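Local atomic coordinates of ABC transporter periplasmic substrate-binding protein (Desulfovibrio alaskensis, PDB entry 5MY5), a protein that binds tungstate selectively in the periplasm, probably handing it to the membrane permease of an ABC transporter for uptake into the cell. Residues M191-R194 against G195-I198; D205-P208 against P209-L213; R141-S145 against G146-M150; V237-D240 against L241-F245. The protein carries 2 engineered substitutions. All coordinates share one frame; numbering follows the deposited sequence.

Contact 1: residues M191-R194 against G195-I198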
ATOM      1  N   MET A 191      -8.722   8.906  -5.571  1.00 14.24           N
ATOM      2  CA  MET A 191      -7.783   7.781  -5.577  1.00 14.88           C
ATOM      3  C   MET A 191      -7.887   7.109  -4.186  1.00 16.04           C
ATOM      4  O   MET A 191      -7.810   7.795  -3.133  1.00 16.64           O
ATOM      5  CB  MET A 191      -6.352   8.219  -5.865  1.00 15.68           C
ATOM      6  CG  MET A 191      -5.379   7.083  -6.030  1.00 17.30           C
ATOM      7  SD  MET A 191      -3.688   7.430  -5.567  1.00 18.38           S
ATOM      8  CE  MET A 191      -3.864   7.394  -3.782  1.00 17.93           C
ATOM      9  N   THR A 192      -7.994   5.767  -4.232  1.00 14.36           N
ATOM     10  CA  THR A 192      -8.057   4.929  -3.000  1.00 16.59           C
ATOM     11  C   THR A 192      -7.237   3.732  -3.120  1.00 15.29           C
ATOM     12  O   THR A 192      -6.944   3.280  -4.199  1.00 16.74           O
ATOM     13  CB  THR A 192      -9.494   4.550  -2.694  1.00 15.60           C
ATOM     14  OG1 THR A 192      -9.591   3.811  -1.456  1.00 16.97           O
ATOM     15  CG2 THR A 192     -10.133   3.787  -3.766  1.00 16.47           C
ATOM     16  N   ASP A 193      -6.760   3.203  -1.961  1.00 15.59           N
ATOM     17  CA  ASP A 193      -6.197   1.836  -2.048  1.00 16.14           C
ATOM     18  C   ASP A 193      -7.429   0.909  -2.399  1.00 15.67           C
ATOM     19  O   ASP A 193      -8.523   1.173  -1.982  1.00 15.30           O
ATOM     20  CB  ASP A 193      -5.556   1.411  -0.698  1.00 18.28           C
ATOM     21  CG  ASP A 193      -6.540   1.484   0.404  1.00 18.54           C
ATOM     22  OD1 ASP A 193      -7.083   2.545   0.815  1.00 20.20           O
ATOM     23  OD2 ASP A 193      -6.859   0.385   0.892  1.00 22.03           O
ATOM     24  N   ARG A 194      -7.070  -0.179  -3.093  1.00 16.09           N
ATOM     25  CA  ARG A 194      -8.104  -1.182  -3.459  1.00 15.87           C
ATOM     26  C   ARG A 194      -8.749  -1.802  -2.269  1.00 17.21           C
ATOM     27  O   ARG A 194      -9.980  -1.993  -2.291  1.00 18.48           O
ATOM     28  CB  ARG A 194      -7.565  -2.241  -4.337  1.00 16.79           C
ATOM     29  CG  ARG A 194      -8.655  -3.185  -4.936  1.00 18.72           C
ATOM     30  CD  ARG A 194      -7.977  -4.241  -5.807  1.00 19.65           C
ATOM     31  NE  ARG A 194      -7.320  -3.747  -7.019  1.00 18.05           N
ATOM     32  CZ  ARG A 194      -7.948  -3.549  -8.182  1.00 19.17           C
ATOM     33  NH1 ARG A 194      -9.251  -3.746  -8.321  1.00 20.08           N
ATOM     34  NH2 ARG A 194      -7.231  -3.108  -9.223  1.00 20.08           N
ATOM     35  N   GLY A 195      -8.001  -2.097  -1.230  1.00 17.62           N
ATOM     36  CA  GLY A 195      -8.562  -2.741  -0.036  1.00 17.26           C
ATOM     37  C   GLY A 195      -9.721  -1.958   0.547  1.00 17.77           C
ATOM     38  O   GLY A 195     -10.795  -2.457   0.825  1.00 18.53           O
ATOM     39  N   THR A 196      -9.515  -0.633   0.766  1.00 18.16           N
ATOM     40  CA  THR A 196     -10.559   0.195   1.315  1.00 16.42           C
ATOM     41  C   THR A 196     -11.757   0.257   0.324  1.00 17.90           C
ATOM     42  O   THR A 196     -12.886   0.227   0.814  1.00 19.17           O
ATOM     43  CB  THR A 196     -10.070   1.615   1.628  1.00 18.34           C
ATOM     44  OG1 THR A 196      -8.933   1.561   2.541  1.00 18.56           O
ATOM     45  CG2 THR A 196     -11.118   2.400   2.278  1.00 17.28           C
ATOM     46  N   TYR A 197     -11.489   0.335  -0.989  1.00 16.44           N
ATOM     47  CA  TYR A 197     -12.570   0.238  -1.945  1.00 16.91           C
ATOM     48  C   TYR A 197     -13.432  -1.060  -1.762  1.00 18.67           C
ATOM     49  O   TYR A 197     -14.668  -0.967  -1.708  1.00 19.03           O
ATOM     50  CB  TYR A 197     -12.161   0.377  -3.384  1.00 16.50           C
ATOM     51  CG  TYR A 197     -13.377   0.415  -4.247  1.00 20.20           C
ATOM     52  CD1 TYR A 197     -14.175   1.543  -4.240  1.00 20.30           C
ATOM     53  CD2 TYR A 197     -13.743  -0.686  -5.069  1.00 21.25           C
ATOM     54  CE1 TYR A 197     -15.342   1.563  -5.022  1.00 22.29           C
ATOM     55  CE2 TYR A 197     -14.913  -0.686  -5.781  1.00 21.23           C
ATOM     56  CZ  TYR A 197     -15.681   0.418  -5.760  1.00 20.80           C
ATOM     57  OH  TYR A 197     -16.772   0.453  -6.558  1.00 20.76           O
ATOM     58  N   ILE A 198     -12.737  -2.180  -1.731  1.00 16.49           N
ATOM     59  CA  ILE A 198     -13.426  -3.470  -1.511  1.00 18.22           C
ATOM     60  C   ILE A 198     -14.341  -3.384  -0.254  1.00 17.88           C
ATOM     61  O   ILE A 198     -15.537  -3.823  -0.269  1.00 19.62           O
ATOM     62  CB  ILE A 198     -12.395  -4.605  -1.469  1.00 19.06           C
ATOM     63  CG1 ILE A 198     -11.793  -4.880  -2.822  1.00 18.44           C
ATOM     64  CG2 ILE A 198     -13.064  -5.856  -0.819  1.00 20.00           C
ATOM     65  CD1 ILE A 198     -10.543  -5.690  -2.731  1.00 18.80           C
TER
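Asp193 and Thr196 meet through the carboxylate that starts helix 194-203. Asp193 is the N-cap residue, and its two oxygens serve two different donors on Thr196. OD2 accepts the backbone N of Thr196 at 2.8 Å, which is the capping bond. That N-H arrives from above the carboxylate plane, 47° out of it. OD1 takes the hydroxyl OG1 of Thr196 at 2.7 Å on its syn lone pair. The two side chains cross at about a right angle. Asp193 CG sits between the backbone N and the carbonyl carbon (chi1 57°), which folds the carboxylate back over the first helical turn.

Backbone bonds continue the turn. Tyr197 N reaches Asp193 O at 3.2 Å, and Ile198 N reaches Arg194 O at 2.8 Å. Asp193 O is gripped twice, because the hydroxyl OG1 of Thr192 also donates to it at 2.9 Å.

The apolar contacts are looser. Thr192 CG2 lies 4.0 Å from Tyr197 CB. Arg194 CG rests 3.8 Å from Ile198 CD1, while the rest of the arginine runs on to partners elsewhere: NE forms a salt bridge with Asp106 and NH2 another with Glu215.

The arrangement is a capped strand-to-helix junction, in which the chain leaves strand 189-193 and enters the helix without a linker. Thr192 pairs through its backbone with Val108 of strand 100-112. Met176 and Ile180 of helix 176-186 pack on Thr192, and Met191 touches helix 146-155. The ring of Tyr197 reaches Ile212 on strand 210-214.

Contact 2: residues D205-P208 against P209-L213; sequences DGNP and PLKIL
The backbone is extended at Pro208 and bends at Pro209 (psi -19°) before it enters strand 210-214. Lys211 then turns its side chain back along the chain to the residues before the bend. Its ammonium group closes the contact. NZ donates to the backbone O of Pro208 at 2.6 Å, approaching in the carbonyl plane. It also donates to the side-chain OD1 of Asn207 at 3.2 Å, and here the donor is tilted 24° from the amide plane. One charged nitrogen thus holds a main-chain and a side-chain carbonyl together.

The lysine gets there by a bend at chi2 (-64°), with the outer part of the chain extended. Its CE passes 3.0 Å from Pro208 O on the way. Asn207 points its CB away from 209-213, but its amide end swings back to meet the lysine.

The apolar part is small. Pro208 CB lies 3.6 Å from CD of the next residue, Pro209. Tyr197 and Tyr200 of helix 194-203 pack against Pro208. Separately, Pro208 CG approaches Leu210 O at 3.4 Å, and that oxygen is hydrogen-bonded to Tyr197 OH.

Earlier in the same connection, Asp205 has positive phi and is the C-prime residue of a Schellman motif that ends helix 194-203. Gly206 N bonds to Glu201 O and Asp205 N to Ala202 O. The whole is a helix-to-strand connection: a Schellman end, then a proline pair leading into a sheet strand.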
ATOM      1  N   ASP A 205     -23.626  -3.190  -0.178  1.00 30.15           N
ATOM      2  CA  ASP A 205     -24.168  -4.448  -0.788  1.00 30.95           C
ATOM      3  C   ASP A 205     -23.710  -4.680  -2.212  1.00 31.31           C
ATOM      4  O   ASP A 205     -24.480  -5.137  -3.045  1.00 29.71           O
ATOM      5  CB  ASP A 205     -25.715  -4.486  -0.808  1.00 39.47           C
ATOM      6  CG  ASP A 205     -26.322  -4.316   0.545  1.00 50.98           C
ATOM      7  OD1 ASP A 205     -26.111  -5.203   1.401  1.00 50.24           O
ATOM      8  OD2 ASP A 205     -27.034  -3.298   0.742  1.00 56.35           O
ATOM      9  N   GLY A 206     -22.451  -4.376  -2.507  1.00 26.27           N
ATOM     10  CA  GLY A 206     -21.901  -4.571  -3.840  1.00 26.32           C
ATOM     11  C   GLY A 206     -22.329  -3.623  -4.932  1.00 26.65           C
ATOM     12  O   GLY A 206     -21.985  -3.842  -6.102  1.00 29.01           O
ATOM     13  N   ASN A 207     -23.094  -2.586  -4.575  1.00 23.89           N
ATOM     14  CA  ASN A 207     -23.611  -1.633  -5.516  1.00 28.39           C
ATOM     15  C   ASN A 207     -23.411  -0.199  -4.923  1.00 26.15           C
ATOM     16  O   ASN A 207     -24.349   0.585  -4.752  1.00 26.59           O
ATOM     17  CB  ASN A 207     -25.106  -1.888  -5.744  1.00 30.17           C
ATOM     18  CG  ASN A 207     -25.649  -1.168  -6.964  1.00 38.12           C
ATOM     19  OD1 ASN A 207     -24.933  -0.885  -7.938  1.00 42.58           O
ATOM     20  ND2 ASN A 207     -26.936  -0.908  -6.926  1.00 42.01           N
ATOM     21  N   PRO A 208     -22.144   0.185  -4.684  1.00 23.17           N
ATOM     22  CA  PRO A 208     -21.929   1.600  -4.374  1.00 23.51           C
ATOM     23  C   PRO A 208     -22.087   2.515  -5.613  1.00 24.10           C
ATOM     24  O   PRO A 208     -21.903   2.070  -6.744  1.00 26.03           O
ATOM     25  CB  PRO A 208     -20.453   1.595  -3.919  1.00 22.09           C
ATOM     26  CG  PRO A 208     -19.870   0.556  -4.808  1.00 24.47           C
ATOM     27  CD  PRO A 208     -20.897  -0.559  -4.818  1.00 24.42           C
ATOM     28  N   PRO A 209     -22.263   3.841  -5.366  1.00 23.45           N
ATOM     29  CA  PRO A 209     -22.344   4.758  -6.474  1.00 25.54           C
ATOM     30  C   PRO A 209     -21.082   5.085  -7.184  1.00 26.78           C
ATOM     31  O   PRO A 209     -21.122   5.523  -8.302  1.00 27.97           O
ATOM     32  CB  PRO A 209     -22.907   6.032  -5.835  1.00 23.96           C
ATOM     33  CG  PRO A 209     -22.513   5.937  -4.369  1.00 23.94           C
ATOM     34  CD  PRO A 209     -22.587   4.456  -4.094  1.00 24.95           C
ATOM     35  N   LEU A 210     -19.929   4.829  -6.542  1.00 21.07           N
ATOM     36  CA  LEU A 210     -18.624   5.048  -7.110  1.00 21.08           C
ATOM     37  C   LEU A 210     -18.066   3.696  -7.497  1.00 20.91           C
ATOM     38  O   LEU A 210     -18.148   2.760  -6.729  1.00 21.15           O
ATOM     39  CB  LEU A 210     -17.685   5.677  -6.076  1.00 20.00           C
ATOM     40  CG  LEU A 210     -18.106   7.006  -5.488  1.00 21.30           C
ATOM     41  CD1 LEU A 210     -17.141   7.369  -4.388  1.00 22.13           C
ATOM     42  CD2 LEU A 210     -18.273   8.099  -6.587  1.00 22.84           C
ATOM     43  N   LYS A 211     -17.589   3.645  -8.699  1.00 18.22           N
ATOM     44  CA  LYS A 211     -17.052   2.412  -9.354  1.00 22.36           C
ATOM     45  C   LYS A 211     -15.573   2.603  -9.626  1.00 20.48           C
ATOM     46  O   LYS A 211     -15.079   3.767  -9.755  1.00 19.25           O
ATOM     47  CB  LYS A 211     -17.851   2.185 -10.659  1.00 24.25           C
ATOM     48  CG  LYS A 211     -19.347   2.209 -10.456  1.00 27.17           C
ATOM     49  CD  LYS A 211     -19.843   1.085  -9.571  1.00 28.96           C
ATOM     50  CE  LYS A 211     -21.381   1.047  -9.529  1.00 37.15           C
ATOM     51  NZ  LYS A 211     -21.959   0.098  -8.512  1.00 37.07           N
ATOM     52  N   ILE A 212     -14.807   1.535  -9.786  1.00 20.31           N
ATOM     53  CA  ILE A 212     -13.458   1.617 -10.204  1.00 20.30           C
ATOM     54  C   ILE A 212     -13.413   2.001 -11.670  1.00 19.78           C
ATOM     55  O   ILE A 212     -14.031   1.296 -12.507  1.00 23.44           O
ATOM     56  CB  ILE A 212     -12.615   0.324  -9.993  1.00 20.50           C
ATOM     57  CG1 ILE A 212     -12.549  -0.012  -8.476  1.00 22.45           C
ATOM     58  CG2 ILE A 212     -11.277   0.441 -10.682  1.00 21.83           C
ATOM     59  CD1 ILE A 212     -11.939  -1.391  -8.262  1.00 23.20           C
ATOM     60  N   LEU A 213     -12.784   3.110 -11.969  1.00 20.24           N
ATOM     61  CA  LEU A 213     -12.695   3.640 -13.326  1.00 19.85           C
ATOM     62  C   LEU A 213     -11.331   3.645 -13.913  1.00 23.60           C
ATOM     63  O   LEU A 213     -11.185   3.585 -15.120  1.00 28.44           O
ATOM     64  CB  LEU A 213     -13.359   5.018 -13.351  1.00 19.75           C
ATOM     65  CG  LEU A 213     -14.801   5.185 -13.001  1.00 20.24           C
ATOM     66  CD1 LEU A 213     -15.313   6.613 -12.869  1.00 23.19           C
ATOM     67  CD2 LEU A 213     -15.631   4.408 -14.076  1.00 22.57           C
TER

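Contact 3: residues R141-S145 against G146-M150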
ATOM      1  N   ARG A 141      -7.065  13.091   0.035  1.00 16.50           N
ATOM      2  CA  ARG A 141      -6.943  12.880   1.492  1.00 18.60           C
ATOM      3  C   ARG A 141      -6.473  14.185   2.206  1.00 19.14           C
ATOM      4  O   ARG A 141      -6.951  14.461   3.312  1.00 20.32           O
ATOM      5  CB  ARG A 141      -5.986  11.773   1.794  1.00 17.51           C
ATOM      6  CG  ARG A 141      -6.410  10.363   1.351  1.00 20.48           C
ATOM      7  CD  ARG A 141      -7.416   9.788   2.304  1.00 21.39           C
ATOM      8  NE  ARG A 141      -6.774   9.576   3.611  1.00 19.76           N
ATOM      9  CZ  ARG A 141      -6.062   8.550   3.977  1.00 19.38           C
ATOM     10  NH1 ARG A 141      -5.900   7.460   3.241  1.00 21.37           N
ATOM     11  NH2 ARG A 141      -5.503   8.558   5.193  1.00 20.78           N
ATOM     12  N   GLY A 142      -5.562  14.967   1.585  1.00 18.55           N
ATOM     13  CA  GLY A 142      -4.994  16.190   2.230  1.00 18.72           C
ATOM     14  C   GLY A 142      -4.474  16.005   3.652  1.00 22.76           C
ATOM     15  O   GLY A 142      -4.561  16.932   4.416  1.00 24.91           O
ATOM     16  N   ASP A 143      -3.893  14.850   3.977  1.00 22.07           N
ATOM     17  CA  ASP A 143      -3.497  14.565   5.377  1.00 23.23           C
ATOM     18  C   ASP A 143      -2.085  14.061   5.563  1.00 22.00           C
ATOM     19  O   ASP A 143      -1.737  13.611   6.686  1.00 23.55           O
ATOM     20  CB  ASP A 143      -4.499  13.557   5.979  1.00 22.74           C
ATOM     21  CG  ASP A 143      -4.397  12.183   5.397  1.00 23.49           C
ATOM     22  OD1 ASP A 143      -3.768  11.970   4.329  1.00 20.95           O
ATOM     23  OD2 ASP A 143      -5.059  11.315   5.964  1.00 24.38           O
ATOM     24  N   ASN A 144      -1.255  14.149   4.535  1.00 22.50           N
ATOM     25  CA  ASN A 144       0.111  13.651   4.529  1.00 23.90           C
ATOM     26  C   ASN A 144       0.254  12.166   4.830  1.00 23.74           C
ATOM     27  O   ASN A 144       1.345  11.690   5.139  1.00 26.10           O
ATOM     28  CB  ASN A 144       1.026  14.506   5.455  1.00 27.89           C
ATOM     29  CG  ASN A 144       0.734  15.990   5.385  1.00 33.83           C
ATOM     30  OD1 ASN A 144       0.239  16.587   6.358  1.00 44.00           O
ATOM     31  ND2 ASN A 144       1.037  16.608   4.265  1.00 36.87           N
ATOM     32  N   SER A 145      -0.831  11.411   4.694  1.00 21.01           N
ATOM     33  CA  SER A 145      -0.707   9.985   4.738  1.00 22.08           C
ATOM     34  C   SER A 145       0.099   9.395   3.599  1.00 20.76           C
ATOM     35  O   SER A 145       0.332  10.045   2.571  1.00 21.37           O
ATOM     36  CB  SER A 145      -2.104   9.332   4.714  1.00 20.74           C
ATOM     37  OG  SER A 145      -2.832   9.706   3.518  1.00 19.62           O
ATOM     38  N   GLY A 146       0.425   8.112   3.683  1.00 23.20           N
ATOM     39  CA  GLY A 146       1.018   7.410   2.598  1.00 21.00           C
ATOM     40  C   GLY A 146       0.169   7.473   1.321  1.00 19.71           C
ATOM     41  O   GLY A 146       0.681   7.684   0.223  1.00 22.33           O
ATOM     42  N   THR A 147      -1.124   7.297   1.501  1.00 20.67           N
ATOM     43  CA  THR A 147      -2.060   7.371   0.356  1.00 18.39           C
ATOM     44  C   THR A 147      -1.985   8.810  -0.252  1.00 20.53           C
ATOM     45  O   THR A 147      -1.959   8.984  -1.511  1.00 18.67           O
ATOM     46  CB  THR A 147      -3.493   7.023   0.832  1.00 19.20           C
ATOM     47  OG1 THR A 147      -3.492   5.650   1.278  1.00 21.68           O
ATOM     48  CG2 THR A 147      -4.482   7.182  -0.294  1.00 18.81           C
ATOM     49  N   HIS A 148      -2.025   9.836   0.603  1.00 18.80           N
ATOM     50  CA  HIS A 148      -1.967  11.211   0.129  1.00 20.09           C
ATOM     51  C   HIS A 148      -0.698  11.506  -0.661  1.00 19.18           C
ATOM     52  O   HIS A 148      -0.726  12.018  -1.781  1.00 19.44           O
ATOM     53  CB  HIS A 148      -2.006  12.179   1.311  1.00 19.19           C
ATOM     54  CG  HIS A 148      -2.115  13.592   0.885  1.00 20.17           C
ATOM     55  ND1 HIS A 148      -1.673  14.614   1.710  1.00 20.88           N
ATOM     56  CD2 HIS A 148      -2.529  14.183  -0.272  1.00 19.92           C
ATOM     57  CE1 HIS A 148      -1.890  15.767   1.112  1.00 19.74           C
ATOM     58  NE2 HIS A 148      -2.396  15.541  -0.105  1.00 21.38           N
ATOM     59  N   LYS A 149       0.427  11.007  -0.155  1.00 19.84           N
ATOM     60  CA  LYS A 149       1.674  11.120  -0.845  1.00 20.46           C
ATOM     61  C   LYS A 149       1.679  10.439  -2.249  1.00 20.12           C
ATOM     62  O   LYS A 149       2.197  11.005  -3.225  1.00 22.02           O
ATOM     63  CB  LYS A 149       2.771  10.576   0.063  1.00 22.59           C
ATOM     64  CG  LYS A 149       3.150  11.568   1.160  1.00 30.39           C
ATOM     65  CD  LYS A 149       3.979  10.885   2.246  1.00 35.59           C
ATOM     66  CE  LYS A 149       4.190  11.823   3.415  1.00 39.91           C
ATOM     67  NZ  LYS A 149       4.850  11.056   4.507  1.00 46.10           N
ATOM     68  N   MET A 150       1.102   9.228  -2.344  1.00 18.84           N
ATOM     69  CA  MET A 150       0.940   8.567  -3.578  1.00 18.43           C
ATOM     70  C   MET A 150       0.088   9.366  -4.562  1.00 17.06           C
ATOM     71  O   MET A 150       0.504   9.598  -5.712  1.00 20.16           O
ATOM     72  CB  MET A 150       0.315   7.211  -3.305  1.00 19.92           C
ATOM     73  CG  MET A 150      -0.039   6.318  -4.457  1.00 25.35           C
ATOM     74  SD  MET A 150       1.338   6.050  -5.581  1.00 31.07           S
ATOM     75  CE  MET A 150       0.310   5.484  -6.867  1.00 32.51           C
TER
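His148 turns back from the first turn of helix 146-155 and packs on the loop 141-145. Its CB lies 3.4 Å from Ser145 OG and also near Asp143 OD1. From there CG runs anti to the backbone N (chi1 -173°), which carries the ring over the loop backbone. The peptide N of Gly142 lies over the centre of the ring, with CD2 among its near atoms. CE1 comes closest to that residue, 3.3 Å from Gly142 CA. This CA makes a CH-pi contact over the ring face, 3.6 Å from the centroid and 22° off the ring normal. NE2 lies near the same glycine. At the ring edge, ND1 accepts Asn144 N at 2.9 Å, and the donor lies in the ring plane. A bond at the edge and a glycine over one face together restrict the tilt of the imidazole.

Ser145 is the N-cap. Its OG accepts His148 N at 3.0 Å, and the same hydroxyl donates to Asp143 OD1 at 2.6 Å. Asp143 OD1 also takes Ser145 N, which makes an Asx turn. Asp143 OD2 forms a salt bridge with Arg141 NH2 at 2.9 Å. This probably steadies the carboxylate whose other oxygen holds the Ser145 hydroxyl. Arg141 NE also donates to Gln174 O. Arg141 NH1 meets Thr147 CB obliquely at 3.4 Å. Lys149 N to Ser145 O is a regular helical bond.

The loop joins strand 138-140 to helix 146-155. Arg141 packs on Met176 and Thr179 of helix 176-186. Thr147 and Met150 touch Phe107 of strand 100-112.

Contact 4: residues V237-D240 against L241-F245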
ATOM      1  N   VAL A 237      20.761  -8.684  16.509  1.00 24.46           N
ATOM      2  CA  VAL A 237      19.587  -8.931  15.640  1.00 23.04           C
ATOM      3  C   VAL A 237      19.530 -10.427  15.233  1.00 21.71           C
ATOM      4  O   VAL A 237      20.557 -11.100  15.040  1.00 24.50           O
ATOM      5  CB  VAL A 237      19.620  -8.005  14.380  1.00 23.26           C
ATOM      6  CG1 VAL A 237      20.517  -8.475  13.282  1.00 22.87           C
ATOM      7  CG2 VAL A 237      18.230  -7.831  13.849  1.00 28.10           C
ATOM      8  N   LYS A 238      18.292 -10.938  15.099  1.00 23.17           N
ATOM      9  CA  LYS A 238      18.104 -12.347  14.757  1.00 23.08           C
ATOM     10  C   LYS A 238      18.112 -12.480  13.268  1.00 19.14           C
ATOM     11  O   LYS A 238      17.086 -12.724  12.607  1.00 20.41           O
ATOM     12  CB  LYS A 238      16.805 -12.880  15.396  1.00 23.69           C
ATOM     13  CG  LYS A 238      16.740 -12.789  16.924  1.00 30.48           C
ATOM     14  CD  LYS A 238      17.805 -13.668  17.546  1.00 36.25           C
ATOM     15  CE  LYS A 238      17.466 -14.042  18.996  1.00 43.21           C
ATOM     16  NZ  LYS A 238      18.235 -15.250  19.403  1.00 49.59           N
ATOM     17  N   LYS A 239      19.258 -12.283  12.626  1.00 19.93           N
ATOM     18  CA  LYS A 239      19.411 -12.318  11.179  1.00 21.39           C
ATOM     19  C   LYS A 239      19.015 -13.620  10.532  1.00 21.18           C
ATOM     20  O   LYS A 239      18.468 -13.642   9.429  1.00 21.72           O
ATOM     21  CB  LYS A 239      20.887 -11.984  10.787  1.00 23.55           C
ATOM     22  CG  LYS A 239      21.213 -12.054   9.297  1.00 28.88           C
ATOM     23  CD  LYS A 239      20.379 -11.056   8.443  1.00 30.12           C
ATOM     24  CE  LYS A 239      21.001 -10.662   7.123  1.00 33.06           C
ATOM     25  NZ  LYS A 239      21.187 -11.705   6.073  1.00 35.72           N
ATOM     26  N   ASP A 240      19.346 -14.722  11.205  1.00 21.54           N
ATOM     27  CA  ASP A 240      19.047 -16.011  10.590  1.00 21.92           C
ATOM     28  C   ASP A 240      17.504 -16.234  10.562  1.00 20.44           C
ATOM     29  O   ASP A 240      16.998 -16.723   9.608  1.00 19.56           O
ATOM     30  CB  ASP A 240      19.703 -17.131  11.378  1.00 21.93           C
ATOM     31  CG  ASP A 240      21.166 -17.144  11.221  1.00 31.51           C
ATOM     32  OD1 ASP A 240      21.693 -16.639  10.197  1.00 34.49           O
ATOM     33  OD2 ASP A 240      21.806 -17.703  12.118  1.00 37.45           O
ATOM     34  N   LEU A 241      16.784 -15.791  11.604  1.00 19.64           N
ATOM     35  CA  LEU A 241      15.280 -15.871  11.632  1.00 17.62           C
ATOM     36  C   LEU A 241      14.759 -14.926  10.498  1.00 18.29           C
ATOM     37  O   LEU A 241      13.813 -15.271   9.791  1.00 17.16           O
ATOM     38  CB  LEU A 241      14.671 -15.494  12.891  1.00 17.86           C
ATOM     39  CG  LEU A 241      15.104 -16.284  14.097  1.00 19.77           C
ATOM     40  CD1 LEU A 241      14.395 -15.916  15.355  1.00 20.03           C
ATOM     41  CD2 LEU A 241      15.106 -17.783  13.857  1.00 21.17           C
ATOM     42  N   ALA A 242      15.308 -13.710  10.412  1.00 18.01           N
ATOM     43  CA  ALA A 242      14.847 -12.763   9.360  1.00 17.52           C
ATOM     44  C   ALA A 242      15.006 -13.298   7.980  1.00 16.00           C
ATOM     45  O   ALA A 242      14.097 -13.279   7.089  1.00 16.74           O
ATOM     46  CB  ALA A 242      15.569 -11.439   9.554  1.00 17.24           C
ATOM     47  N   ASP A 243      16.201 -13.864   7.747  1.00 16.27           N
ATOM     48  CA  ASP A 243      16.463 -14.481   6.461  1.00 17.13           C
ATOM     49  C   ASP A 243      15.507 -15.669   6.187  1.00 16.26           C
ATOM     50  O   ASP A 243      15.137 -15.837   5.069  1.00 17.09           O
ATOM     51  CB  ASP A 243      17.901 -15.056   6.374  1.00 21.29           C
ATOM     52  CG  ASP A 243      18.976 -13.998   6.286  1.00 25.49           C
ATOM     53  OD1 ASP A 243      18.592 -12.825   5.977  1.00 26.45           O
ATOM     54  OD2 ASP A 243      20.196 -14.361   6.582  1.00 24.00           O
ATOM     55  N   LYS A 244      15.134 -16.432   7.225  1.00 16.63           N
ATOM     56  CA  LYS A 244      14.190 -17.526   7.063  1.00 16.03           C
ATOM     57  C   LYS A 244      12.838 -17.028   6.613  1.00 16.44           C
ATOM     58  O   LYS A 244      12.163 -17.647   5.776  1.00 17.07           O
ATOM     59  CB  LYS A 244      14.122 -18.346   8.320  1.00 17.88           C
ATOM     60  CG  LYS A 244      13.276 -19.603   8.272  1.00 21.83           C
ATOM     61  CD  LYS A 244      13.828 -20.740   7.384  1.00 24.35           C
ATOM     62  CE  LYS A 244      15.265 -21.202   7.726  1.00 24.96           C
ATOM     63  NZ  LYS A 244      15.387 -21.857   9.103  1.00 23.86           N
ATOM     64  N   PHE A 245      12.392 -15.899   7.152  1.00 14.52           N
ATOM     65  CA  PHE A 245      11.124 -15.314   6.751  1.00 16.95           C
ATOM     66  C   PHE A 245      11.200 -14.899   5.278  1.00 15.24           C
ATOM     67  O   PHE A 245      10.210 -15.058   4.577  1.00 16.49           O
ATOM     68  CB  PHE A 245      10.716 -14.105   7.667  1.00 14.80           C
ATOM     69  CG  PHE A 245       9.440 -13.481   7.301  1.00 16.28           C
ATOM     70  CD1 PHE A 245       8.244 -14.070   7.641  1.00 16.71           C
ATOM     71  CD2 PHE A 245       9.422 -12.310   6.617  1.00 16.90           C
ATOM     72  CE1 PHE A 245       7.034 -13.478   7.290  1.00 19.67           C
ATOM     73  CE2 PHE A 245       8.198 -11.690   6.337  1.00 19.11           C
ATOM     74  CZ  PHE A 245       7.039 -12.263   6.638  1.00 17.89           C
TER
HETATM   75  O   HOH W   1      20.915 -16.928   7.544  1.00 30.08           O
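This is a local contact within the first turns of helix 239-250, at the surface and far from the centre of the chain. Lys239 and Asp243, one turn apart, form a salt bridge along the helix. Lys239 NZ lies 2.8 Å from Asp243 OD1 and 2.9 Å from Asp243 OD2. It therefore sits between the two carboxylate oxygens, though both hydrogen bonds are weak in geometry. Bends at chi2 (61°) and chi4 (65°) curl the lysine round to the acid. Its CD and CE run beside the same carboxylate.

Asp240 approaches the same acid through water. One water donates to Asp240 OD1 at 2.8 Å and to Asp243 OD2 at 2.8 Å. Asp240 OD1 and Asp243 OD2 are 4.5 Å apart, so the water and the lysine probably ease the repulsion between them.

Lys238 is the N-cap residue and also the centre of an inverse gamma turn. Its backbone N is held by Asp77. The helix then follows the usual i to i+4 pattern. Ala242 N bonds to Lys238 O at 3.0 Å, and Asp243 N bonds to Lys239 O at 2.8 Å. Lys244 N reaches Asp240 O in the same way.

Leu241 CD1 touches Lys238 CB at 3.9 Å. On the inner face of the helix, Leu241, Ala242 and Phe245 pack on Leu28 of strand 27-33. Phe245 also meets Phe49 edge-to-face, and Ala242 rests on Ile78 of strand 78-81.

From the N terminus the order is contact 3, contact 1, contact 2, contact 4. They lie in series, and none nests in or crosses another. Contact 3 closes the loop from strand 138-140 into helix 146-155. Contact 1 closes the step from strand 189-193 into helix 194-203, and contact 2 the return into strand 210-214. Contacts 1 and 3 touch where Met191 packs on Thr147 and Met150. Contacts 1 and 2 touch through a probable hydrogen bond from Tyr197 OH to Leu210 O. Contact 4 begins helix 239-250, about 32 Å from contacts 1 and 3 between centres. It lies across the chain's centre from contacts 2 and 3 and touches none of the others.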